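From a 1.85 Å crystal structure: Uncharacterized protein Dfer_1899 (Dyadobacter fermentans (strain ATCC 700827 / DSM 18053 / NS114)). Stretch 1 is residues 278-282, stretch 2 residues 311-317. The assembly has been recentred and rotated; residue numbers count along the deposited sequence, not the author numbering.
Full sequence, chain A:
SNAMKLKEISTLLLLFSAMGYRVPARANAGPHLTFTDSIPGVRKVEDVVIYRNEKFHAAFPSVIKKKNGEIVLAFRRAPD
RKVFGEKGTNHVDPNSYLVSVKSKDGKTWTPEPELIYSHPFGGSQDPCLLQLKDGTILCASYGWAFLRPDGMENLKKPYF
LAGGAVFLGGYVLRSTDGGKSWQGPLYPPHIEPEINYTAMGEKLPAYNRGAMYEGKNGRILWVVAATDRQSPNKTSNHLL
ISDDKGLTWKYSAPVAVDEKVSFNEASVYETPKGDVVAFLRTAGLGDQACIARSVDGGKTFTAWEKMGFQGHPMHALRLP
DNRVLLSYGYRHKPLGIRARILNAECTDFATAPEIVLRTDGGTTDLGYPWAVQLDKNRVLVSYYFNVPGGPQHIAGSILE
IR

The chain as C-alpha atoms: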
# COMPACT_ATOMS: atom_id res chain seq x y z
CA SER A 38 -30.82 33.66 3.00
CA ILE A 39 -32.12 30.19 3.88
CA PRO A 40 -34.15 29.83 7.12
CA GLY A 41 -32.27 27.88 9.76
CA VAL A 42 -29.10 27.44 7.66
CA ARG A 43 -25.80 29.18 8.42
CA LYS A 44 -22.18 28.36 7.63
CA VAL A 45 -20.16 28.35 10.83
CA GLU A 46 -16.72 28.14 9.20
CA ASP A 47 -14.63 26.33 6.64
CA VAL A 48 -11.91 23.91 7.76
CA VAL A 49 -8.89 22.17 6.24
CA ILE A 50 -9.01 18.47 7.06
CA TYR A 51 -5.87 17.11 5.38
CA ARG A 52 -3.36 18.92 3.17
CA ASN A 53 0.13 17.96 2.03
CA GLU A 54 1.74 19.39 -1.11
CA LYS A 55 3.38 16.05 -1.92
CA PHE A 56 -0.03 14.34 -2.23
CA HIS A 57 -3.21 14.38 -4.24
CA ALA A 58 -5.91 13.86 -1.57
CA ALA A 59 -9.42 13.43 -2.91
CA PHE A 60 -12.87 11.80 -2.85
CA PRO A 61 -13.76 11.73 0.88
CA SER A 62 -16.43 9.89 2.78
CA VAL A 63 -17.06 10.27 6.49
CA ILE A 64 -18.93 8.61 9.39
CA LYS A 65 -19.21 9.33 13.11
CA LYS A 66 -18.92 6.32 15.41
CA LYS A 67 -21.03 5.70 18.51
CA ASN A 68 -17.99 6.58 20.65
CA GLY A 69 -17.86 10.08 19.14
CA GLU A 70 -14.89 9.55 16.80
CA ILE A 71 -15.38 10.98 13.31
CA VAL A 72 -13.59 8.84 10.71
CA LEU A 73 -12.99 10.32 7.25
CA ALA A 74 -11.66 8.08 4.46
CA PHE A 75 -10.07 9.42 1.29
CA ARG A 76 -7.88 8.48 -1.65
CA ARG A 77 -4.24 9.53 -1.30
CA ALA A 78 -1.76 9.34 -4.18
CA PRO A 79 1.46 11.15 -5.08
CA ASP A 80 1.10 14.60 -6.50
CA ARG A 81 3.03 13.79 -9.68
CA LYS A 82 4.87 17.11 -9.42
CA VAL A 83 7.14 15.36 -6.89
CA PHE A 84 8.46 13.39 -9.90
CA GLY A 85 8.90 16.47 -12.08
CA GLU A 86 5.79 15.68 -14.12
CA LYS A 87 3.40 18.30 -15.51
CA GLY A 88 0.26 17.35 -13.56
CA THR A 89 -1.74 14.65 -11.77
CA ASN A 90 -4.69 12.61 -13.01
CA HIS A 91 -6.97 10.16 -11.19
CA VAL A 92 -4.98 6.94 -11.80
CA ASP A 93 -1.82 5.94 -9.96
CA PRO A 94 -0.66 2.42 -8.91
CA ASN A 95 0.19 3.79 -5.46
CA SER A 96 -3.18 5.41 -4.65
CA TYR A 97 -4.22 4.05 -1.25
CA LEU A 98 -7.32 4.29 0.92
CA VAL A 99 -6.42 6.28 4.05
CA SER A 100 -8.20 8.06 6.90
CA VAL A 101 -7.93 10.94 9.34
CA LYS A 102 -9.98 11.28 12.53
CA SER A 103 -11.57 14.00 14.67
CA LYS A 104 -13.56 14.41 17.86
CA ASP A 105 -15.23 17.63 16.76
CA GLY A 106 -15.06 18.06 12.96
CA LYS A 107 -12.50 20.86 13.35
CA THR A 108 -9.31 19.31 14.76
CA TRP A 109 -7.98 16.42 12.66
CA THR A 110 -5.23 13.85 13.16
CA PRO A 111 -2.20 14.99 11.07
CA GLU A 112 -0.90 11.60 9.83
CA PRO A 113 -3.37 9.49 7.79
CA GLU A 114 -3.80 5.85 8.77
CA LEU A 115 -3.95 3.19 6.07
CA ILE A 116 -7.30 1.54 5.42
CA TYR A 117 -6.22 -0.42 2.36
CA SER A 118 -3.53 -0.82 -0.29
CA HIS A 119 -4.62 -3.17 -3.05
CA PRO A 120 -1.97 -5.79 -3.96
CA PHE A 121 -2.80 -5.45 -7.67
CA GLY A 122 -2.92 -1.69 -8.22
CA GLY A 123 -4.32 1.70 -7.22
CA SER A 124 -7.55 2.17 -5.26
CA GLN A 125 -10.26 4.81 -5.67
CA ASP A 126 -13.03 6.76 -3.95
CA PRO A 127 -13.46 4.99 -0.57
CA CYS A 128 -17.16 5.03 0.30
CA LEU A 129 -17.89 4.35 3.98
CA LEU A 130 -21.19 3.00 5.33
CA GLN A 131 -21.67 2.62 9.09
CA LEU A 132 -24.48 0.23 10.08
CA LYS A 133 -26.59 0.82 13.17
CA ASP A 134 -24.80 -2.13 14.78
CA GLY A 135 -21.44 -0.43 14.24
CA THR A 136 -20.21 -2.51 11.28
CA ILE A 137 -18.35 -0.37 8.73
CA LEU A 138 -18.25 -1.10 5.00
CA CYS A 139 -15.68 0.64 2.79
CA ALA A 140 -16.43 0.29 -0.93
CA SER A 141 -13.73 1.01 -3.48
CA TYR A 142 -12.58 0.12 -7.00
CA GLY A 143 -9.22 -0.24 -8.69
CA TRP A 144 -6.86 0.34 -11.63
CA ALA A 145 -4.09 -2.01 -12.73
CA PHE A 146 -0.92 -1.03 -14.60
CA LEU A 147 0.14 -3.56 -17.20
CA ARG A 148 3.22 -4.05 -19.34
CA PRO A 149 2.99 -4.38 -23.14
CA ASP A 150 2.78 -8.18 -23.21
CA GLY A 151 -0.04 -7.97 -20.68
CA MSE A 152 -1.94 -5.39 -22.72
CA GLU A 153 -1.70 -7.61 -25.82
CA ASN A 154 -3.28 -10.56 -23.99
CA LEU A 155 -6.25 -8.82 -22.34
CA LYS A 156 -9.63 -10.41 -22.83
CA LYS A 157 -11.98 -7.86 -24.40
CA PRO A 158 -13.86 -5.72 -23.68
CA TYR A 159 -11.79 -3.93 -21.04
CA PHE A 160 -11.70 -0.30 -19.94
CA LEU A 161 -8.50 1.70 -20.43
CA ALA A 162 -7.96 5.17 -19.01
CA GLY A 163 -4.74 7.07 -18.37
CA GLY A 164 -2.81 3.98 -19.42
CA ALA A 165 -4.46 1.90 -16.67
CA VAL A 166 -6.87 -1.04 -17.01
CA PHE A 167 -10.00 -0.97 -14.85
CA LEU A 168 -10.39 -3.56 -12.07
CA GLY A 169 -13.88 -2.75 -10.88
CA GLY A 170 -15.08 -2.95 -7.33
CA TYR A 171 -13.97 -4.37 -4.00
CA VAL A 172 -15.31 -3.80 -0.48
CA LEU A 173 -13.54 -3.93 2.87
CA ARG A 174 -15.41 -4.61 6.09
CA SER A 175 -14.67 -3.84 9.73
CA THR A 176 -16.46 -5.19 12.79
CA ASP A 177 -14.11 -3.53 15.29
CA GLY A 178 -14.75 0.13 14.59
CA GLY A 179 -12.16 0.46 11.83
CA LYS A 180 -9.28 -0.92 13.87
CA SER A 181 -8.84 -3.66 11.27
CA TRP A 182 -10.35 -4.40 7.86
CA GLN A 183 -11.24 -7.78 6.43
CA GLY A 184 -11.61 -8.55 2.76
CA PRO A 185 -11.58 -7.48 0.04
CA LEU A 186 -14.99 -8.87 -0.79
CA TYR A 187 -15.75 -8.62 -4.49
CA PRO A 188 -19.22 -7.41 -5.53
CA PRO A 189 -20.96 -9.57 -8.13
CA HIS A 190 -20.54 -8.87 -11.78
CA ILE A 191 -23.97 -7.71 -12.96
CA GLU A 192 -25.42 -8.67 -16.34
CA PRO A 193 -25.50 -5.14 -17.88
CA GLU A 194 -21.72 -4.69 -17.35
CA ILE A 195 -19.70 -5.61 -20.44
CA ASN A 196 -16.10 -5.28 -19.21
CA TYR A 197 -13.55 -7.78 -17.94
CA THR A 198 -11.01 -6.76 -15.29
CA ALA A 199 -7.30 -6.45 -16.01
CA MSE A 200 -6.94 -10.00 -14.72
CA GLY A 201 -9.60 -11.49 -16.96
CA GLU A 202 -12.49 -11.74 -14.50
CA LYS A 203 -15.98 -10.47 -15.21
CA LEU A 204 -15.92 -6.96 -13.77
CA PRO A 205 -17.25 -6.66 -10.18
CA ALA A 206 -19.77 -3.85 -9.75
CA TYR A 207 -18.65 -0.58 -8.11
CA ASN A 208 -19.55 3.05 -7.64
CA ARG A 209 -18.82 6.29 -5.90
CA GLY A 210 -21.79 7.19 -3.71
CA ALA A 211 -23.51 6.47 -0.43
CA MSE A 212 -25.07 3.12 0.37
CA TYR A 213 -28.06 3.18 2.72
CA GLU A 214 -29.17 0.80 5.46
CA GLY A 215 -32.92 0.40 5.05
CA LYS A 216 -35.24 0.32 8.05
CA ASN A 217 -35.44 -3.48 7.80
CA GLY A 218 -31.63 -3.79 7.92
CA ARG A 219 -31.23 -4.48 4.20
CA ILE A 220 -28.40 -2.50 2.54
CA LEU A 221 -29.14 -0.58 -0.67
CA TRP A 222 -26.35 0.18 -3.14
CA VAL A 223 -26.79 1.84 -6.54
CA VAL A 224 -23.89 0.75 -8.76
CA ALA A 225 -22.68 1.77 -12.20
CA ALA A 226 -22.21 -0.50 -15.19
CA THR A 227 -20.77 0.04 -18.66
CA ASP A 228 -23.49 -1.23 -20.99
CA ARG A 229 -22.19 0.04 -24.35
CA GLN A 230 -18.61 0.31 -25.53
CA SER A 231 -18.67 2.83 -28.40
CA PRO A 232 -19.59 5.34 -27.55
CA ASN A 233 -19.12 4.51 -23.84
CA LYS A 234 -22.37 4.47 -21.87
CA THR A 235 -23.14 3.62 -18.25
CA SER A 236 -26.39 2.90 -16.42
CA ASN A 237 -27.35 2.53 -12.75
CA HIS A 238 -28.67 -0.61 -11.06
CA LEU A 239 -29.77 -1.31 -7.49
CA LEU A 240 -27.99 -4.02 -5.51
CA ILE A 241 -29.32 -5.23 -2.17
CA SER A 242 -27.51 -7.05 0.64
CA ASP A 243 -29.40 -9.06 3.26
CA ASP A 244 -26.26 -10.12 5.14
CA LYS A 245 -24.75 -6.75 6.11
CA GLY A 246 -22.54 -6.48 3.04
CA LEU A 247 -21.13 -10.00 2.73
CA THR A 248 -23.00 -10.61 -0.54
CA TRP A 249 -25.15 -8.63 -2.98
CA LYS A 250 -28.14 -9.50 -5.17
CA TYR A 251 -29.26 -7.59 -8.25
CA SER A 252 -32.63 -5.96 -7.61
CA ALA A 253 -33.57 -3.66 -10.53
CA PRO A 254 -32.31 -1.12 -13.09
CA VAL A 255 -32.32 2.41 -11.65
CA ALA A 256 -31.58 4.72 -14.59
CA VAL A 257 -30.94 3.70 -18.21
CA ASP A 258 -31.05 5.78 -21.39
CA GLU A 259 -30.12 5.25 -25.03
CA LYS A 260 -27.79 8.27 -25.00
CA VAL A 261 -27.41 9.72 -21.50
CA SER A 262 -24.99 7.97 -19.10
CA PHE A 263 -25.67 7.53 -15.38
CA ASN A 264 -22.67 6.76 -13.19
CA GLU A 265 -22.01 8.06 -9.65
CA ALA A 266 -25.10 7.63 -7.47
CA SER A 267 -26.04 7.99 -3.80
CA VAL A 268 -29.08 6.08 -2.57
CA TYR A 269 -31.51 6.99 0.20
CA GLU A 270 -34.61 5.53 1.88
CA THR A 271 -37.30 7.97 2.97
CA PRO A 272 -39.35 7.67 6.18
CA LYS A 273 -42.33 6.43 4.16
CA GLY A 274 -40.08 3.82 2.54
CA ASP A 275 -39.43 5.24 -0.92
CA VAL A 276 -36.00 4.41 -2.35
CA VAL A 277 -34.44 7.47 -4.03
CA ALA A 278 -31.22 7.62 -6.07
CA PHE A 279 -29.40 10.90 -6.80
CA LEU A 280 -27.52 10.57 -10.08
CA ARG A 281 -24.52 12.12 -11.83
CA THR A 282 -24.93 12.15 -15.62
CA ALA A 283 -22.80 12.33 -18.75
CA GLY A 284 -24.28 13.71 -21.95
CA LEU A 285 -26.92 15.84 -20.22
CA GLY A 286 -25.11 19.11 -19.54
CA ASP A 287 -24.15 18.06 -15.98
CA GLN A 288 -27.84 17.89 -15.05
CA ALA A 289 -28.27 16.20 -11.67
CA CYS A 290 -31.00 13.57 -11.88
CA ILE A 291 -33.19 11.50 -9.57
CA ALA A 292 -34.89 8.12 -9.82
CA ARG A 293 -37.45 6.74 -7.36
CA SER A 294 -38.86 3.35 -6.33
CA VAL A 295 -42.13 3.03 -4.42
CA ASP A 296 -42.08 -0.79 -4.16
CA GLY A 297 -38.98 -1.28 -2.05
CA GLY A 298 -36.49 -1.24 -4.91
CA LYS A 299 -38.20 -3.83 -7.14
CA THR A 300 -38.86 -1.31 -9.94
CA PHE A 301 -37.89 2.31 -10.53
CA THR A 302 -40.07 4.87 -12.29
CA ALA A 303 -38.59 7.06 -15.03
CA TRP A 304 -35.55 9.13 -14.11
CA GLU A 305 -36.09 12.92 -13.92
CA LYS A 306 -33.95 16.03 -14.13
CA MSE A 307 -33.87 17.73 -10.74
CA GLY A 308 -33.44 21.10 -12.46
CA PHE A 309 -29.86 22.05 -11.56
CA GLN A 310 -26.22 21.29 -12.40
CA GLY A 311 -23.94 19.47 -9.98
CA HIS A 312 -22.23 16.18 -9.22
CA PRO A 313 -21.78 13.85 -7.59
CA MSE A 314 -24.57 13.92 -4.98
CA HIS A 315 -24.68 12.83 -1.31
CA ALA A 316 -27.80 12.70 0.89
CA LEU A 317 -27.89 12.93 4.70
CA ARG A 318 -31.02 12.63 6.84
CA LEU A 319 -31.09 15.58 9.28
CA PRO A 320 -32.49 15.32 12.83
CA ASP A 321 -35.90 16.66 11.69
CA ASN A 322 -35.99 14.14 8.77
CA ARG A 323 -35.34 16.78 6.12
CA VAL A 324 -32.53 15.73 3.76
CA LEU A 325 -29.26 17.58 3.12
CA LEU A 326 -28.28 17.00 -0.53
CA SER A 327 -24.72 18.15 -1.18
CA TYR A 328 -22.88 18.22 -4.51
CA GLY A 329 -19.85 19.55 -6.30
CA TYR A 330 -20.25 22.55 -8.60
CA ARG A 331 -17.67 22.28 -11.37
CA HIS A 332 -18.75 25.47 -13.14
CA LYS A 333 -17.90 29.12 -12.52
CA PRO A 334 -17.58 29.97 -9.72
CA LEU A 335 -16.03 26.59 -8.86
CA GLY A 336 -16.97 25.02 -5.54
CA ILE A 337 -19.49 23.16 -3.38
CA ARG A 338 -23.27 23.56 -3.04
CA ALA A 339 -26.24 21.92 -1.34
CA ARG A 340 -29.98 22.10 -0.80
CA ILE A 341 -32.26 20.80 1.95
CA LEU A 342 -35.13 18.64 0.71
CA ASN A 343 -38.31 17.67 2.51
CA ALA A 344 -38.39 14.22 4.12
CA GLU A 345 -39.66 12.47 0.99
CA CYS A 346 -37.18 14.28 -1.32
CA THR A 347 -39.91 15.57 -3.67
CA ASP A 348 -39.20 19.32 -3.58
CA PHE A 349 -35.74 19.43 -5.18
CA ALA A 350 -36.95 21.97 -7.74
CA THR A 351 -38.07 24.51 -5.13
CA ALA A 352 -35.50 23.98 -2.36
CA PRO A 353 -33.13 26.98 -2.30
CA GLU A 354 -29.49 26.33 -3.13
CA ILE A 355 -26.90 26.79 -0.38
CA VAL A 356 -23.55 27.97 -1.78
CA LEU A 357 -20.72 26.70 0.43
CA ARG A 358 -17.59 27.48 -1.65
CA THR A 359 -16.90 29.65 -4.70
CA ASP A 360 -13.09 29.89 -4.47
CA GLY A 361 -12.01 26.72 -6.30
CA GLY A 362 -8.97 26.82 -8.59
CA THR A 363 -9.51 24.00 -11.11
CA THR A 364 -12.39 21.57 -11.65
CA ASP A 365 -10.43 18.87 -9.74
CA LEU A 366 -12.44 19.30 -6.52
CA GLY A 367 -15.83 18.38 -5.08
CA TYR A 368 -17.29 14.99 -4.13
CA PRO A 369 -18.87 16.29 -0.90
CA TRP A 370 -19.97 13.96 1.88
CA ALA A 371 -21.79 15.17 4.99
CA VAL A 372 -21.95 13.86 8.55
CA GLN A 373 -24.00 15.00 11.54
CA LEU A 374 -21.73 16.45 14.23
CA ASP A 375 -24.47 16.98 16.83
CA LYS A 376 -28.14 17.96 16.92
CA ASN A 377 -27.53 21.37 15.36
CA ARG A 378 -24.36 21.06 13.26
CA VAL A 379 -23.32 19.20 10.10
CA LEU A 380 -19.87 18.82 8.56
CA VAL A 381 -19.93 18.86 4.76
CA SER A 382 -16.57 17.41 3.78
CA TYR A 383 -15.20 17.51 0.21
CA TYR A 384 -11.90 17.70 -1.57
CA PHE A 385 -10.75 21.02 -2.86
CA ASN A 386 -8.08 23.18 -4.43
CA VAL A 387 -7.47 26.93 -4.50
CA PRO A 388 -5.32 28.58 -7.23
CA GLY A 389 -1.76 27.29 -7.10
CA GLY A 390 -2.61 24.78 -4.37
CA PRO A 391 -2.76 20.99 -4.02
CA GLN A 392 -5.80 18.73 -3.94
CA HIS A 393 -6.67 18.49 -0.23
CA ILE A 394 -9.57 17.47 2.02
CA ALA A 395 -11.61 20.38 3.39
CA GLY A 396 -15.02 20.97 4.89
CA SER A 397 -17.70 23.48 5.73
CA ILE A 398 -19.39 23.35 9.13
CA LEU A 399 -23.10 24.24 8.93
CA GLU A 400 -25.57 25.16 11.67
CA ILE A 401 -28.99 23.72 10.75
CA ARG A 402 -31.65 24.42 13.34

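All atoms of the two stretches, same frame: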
# COMPACT_ATOMS: atom_id res chain seq x y z
N ALA A 278 -32.62 7.57 -5.63
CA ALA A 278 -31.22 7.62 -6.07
C ALA A 278 -30.92 8.97 -6.71
O ALA A 278 -31.67 9.42 -7.59
CB ALA A 278 -30.92 6.49 -7.07
N PHE A 279 -29.82 9.60 -6.30
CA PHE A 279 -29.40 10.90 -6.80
C PHE A 279 -28.19 10.71 -7.73
O PHE A 279 -27.14 10.23 -7.28
CB PHE A 279 -29.04 11.85 -5.66
CG PHE A 279 -30.16 12.07 -4.66
CD1 PHE A 279 -31.22 12.95 -4.96
CD2 PHE A 279 -30.16 11.42 -3.44
CE1 PHE A 279 -32.25 13.18 -4.04
CE2 PHE A 279 -31.20 11.64 -2.51
CZ PHE A 279 -32.25 12.52 -2.82
N LEU A 280 -28.33 11.11 -8.99
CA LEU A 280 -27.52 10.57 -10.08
C LEU A 280 -26.69 11.64 -10.79
O LEU A 280 -27.22 12.67 -11.22
CB LEU A 280 -28.41 9.87 -11.09
CG LEU A 280 -29.50 8.96 -10.51
CD1 LEU A 280 -30.45 8.54 -11.60
CD2 LEU A 280 -28.88 7.74 -9.84
N ARG A 281 -25.39 11.37 -10.93
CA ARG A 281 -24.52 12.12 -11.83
C ARG A 281 -24.70 11.62 -13.27
O ARG A 281 -24.80 10.41 -13.50
CB ARG A 281 -23.06 11.97 -11.41
CG ARG A 281 -22.04 12.52 -12.42
CD ARG A 281 -20.61 12.30 -11.92
NE ARG A 281 -19.64 12.77 -12.91
CZ ARG A 281 -18.33 12.91 -12.70
NH1 ARG A 281 -17.81 12.60 -11.52
NH2 ARG A 281 -17.54 13.37 -13.65
N THR A 282 -24.71 12.53 -14.23
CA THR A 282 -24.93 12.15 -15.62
C THR A 282 -23.71 12.51 -16.48
O THR A 282 -22.88 13.34 -16.10
CB THR A 282 -26.16 12.85 -16.23
OG1 THR A 282 -26.05 14.26 -16.08
CG2 THR A 282 -27.47 12.35 -15.58
N GLY A 311 -24.82 19.84 -11.07
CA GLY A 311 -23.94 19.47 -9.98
C GLY A 311 -23.71 17.98 -9.97
O GLY A 311 -24.51 17.19 -10.49
N HIS A 312 -22.60 17.58 -9.35
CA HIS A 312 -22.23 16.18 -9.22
C HIS A 312 -20.97 16.05 -8.35
O HIS A 312 -20.23 17.00 -8.18
CB HIS A 312 -21.96 15.53 -10.59
CG HIS A 312 -20.65 15.94 -11.19
ND1 HIS A 312 -20.57 16.82 -12.25
CD2 HIS A 312 -19.38 15.58 -10.91
CE1 HIS A 312 -19.30 16.99 -12.59
NE2 HIS A 312 -18.56 16.25 -11.79
N PRO A 313 -20.74 14.86 -7.78
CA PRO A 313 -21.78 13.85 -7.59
C PRO A 313 -22.62 14.30 -6.39
O PRO A 313 -22.29 15.32 -5.78
CB PRO A 313 -20.97 12.58 -7.29
CG PRO A 313 -19.76 13.11 -6.54
CD PRO A 313 -19.47 14.50 -7.14
N MSE A 314 -23.65 13.54 -6.04
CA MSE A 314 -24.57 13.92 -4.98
C MSE A 314 -24.39 13.01 -3.76
O MSE A 314 -24.03 11.85 -3.90
CB MSE A 314 -26.03 13.84 -5.47
CG MSE A 314 -26.62 15.20 -5.98
SE MSE A 314 -25.73 15.83 -7.57
CE MSE A 314 -26.00 14.35 -8.81
N HIS A 315 -24.65 13.57 -2.57
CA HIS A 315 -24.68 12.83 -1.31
C HIS A 315 -25.89 13.29 -0.51
O HIS A 315 -26.16 14.49 -0.44
CB HIS A 315 -23.39 13.06 -0.46
CG HIS A 315 -23.43 12.35 0.85
ND1 HIS A 315 -23.83 12.96 2.03
CD2 HIS A 315 -23.21 11.05 1.16
CE1 HIS A 315 -23.82 12.07 3.01
NE2 HIS A 315 -23.47 10.90 2.51
N ALA A 316 -26.61 12.36 0.11
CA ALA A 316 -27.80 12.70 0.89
C ALA A 316 -27.62 12.27 2.34
O ALA A 316 -27.22 11.14 2.60
CB ALA A 316 -29.06 12.06 0.32
N LEU A 317 -27.96 13.17 3.26
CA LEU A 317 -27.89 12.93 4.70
C LEU A 317 -29.23 13.28 5.34
O LEU A 317 -29.74 14.38 5.14
CB LEU A 317 -26.79 13.80 5.33
CG LEU A 317 -26.75 13.79 6.87
CD1 LEU A 317 -26.29 12.42 7.36
CD2 LEU A 317 -25.82 14.89 7.40
O HOH W 1 -24.41 11.06 -7.33
O HOH W 2 -24.55 15.32 -13.18

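Strand 314-317 runs nearly antiparallel to strand 278-282, at an angle of 165° between their N-to-C directions, yet no direct hydrogen bond joins the two stretches. The axes of strands 278-282 and 314-317 approach to 7.0 Å, too far for regular backbone pairing, and the contact rests on side-chain packing and bridging water.

At Gly311, which has no side chain to contribute, the link is made by water 2. This water accepts a hydrogen bond from Thr282 N (3.0 Å) and lies 3.3 Å from Gly311 O, to which it donates. His312 follows with its CA-to-CB bond directed toward the other strand. The guanidinium of Arg281 lies flat on its imidazole, with centres 3.8 Å apart and planes inclined by 25°; the closest atoms are Arg281 CZ and His312 CD2, at 3.4 Å. An all-trans side chain, with chi1 to chi3 near 180°, carries the guanidinium out to the ring. Arg281 NH1 and both His312 ring nitrogens are hydrogen-bonded elsewhere in the structure, so the stack leaves these polar atoms satisfied.

Pro313, preceded by a cis peptide bond, marks a corner in the chain and touches its neighbour lightly, with Arg281 CB 4.4 Å from Pro313 CA. Beyond the corner, the selenomethionine Met314 points toward strand 278-282. Its CB packs 3.6 Å from Phe279 CB, while its folded side chain, with chi2 and chi3 both p, brings Met314 CE to 3.2 Å from Leu280 O and 3.7 Å from Arg281 N. The methyl group thus lies against the backbone of the facing strand. Water 1 spans the gap between main chains here, accepting from Met314 N and donating to Phe279 O, each at 2.9 Å.

His315 points away, and Ala316 again points toward the partner, its CB meeting Phe279 CE2 at 3.6 Å in an oblique approach to the ring. Leu317 is out of reach.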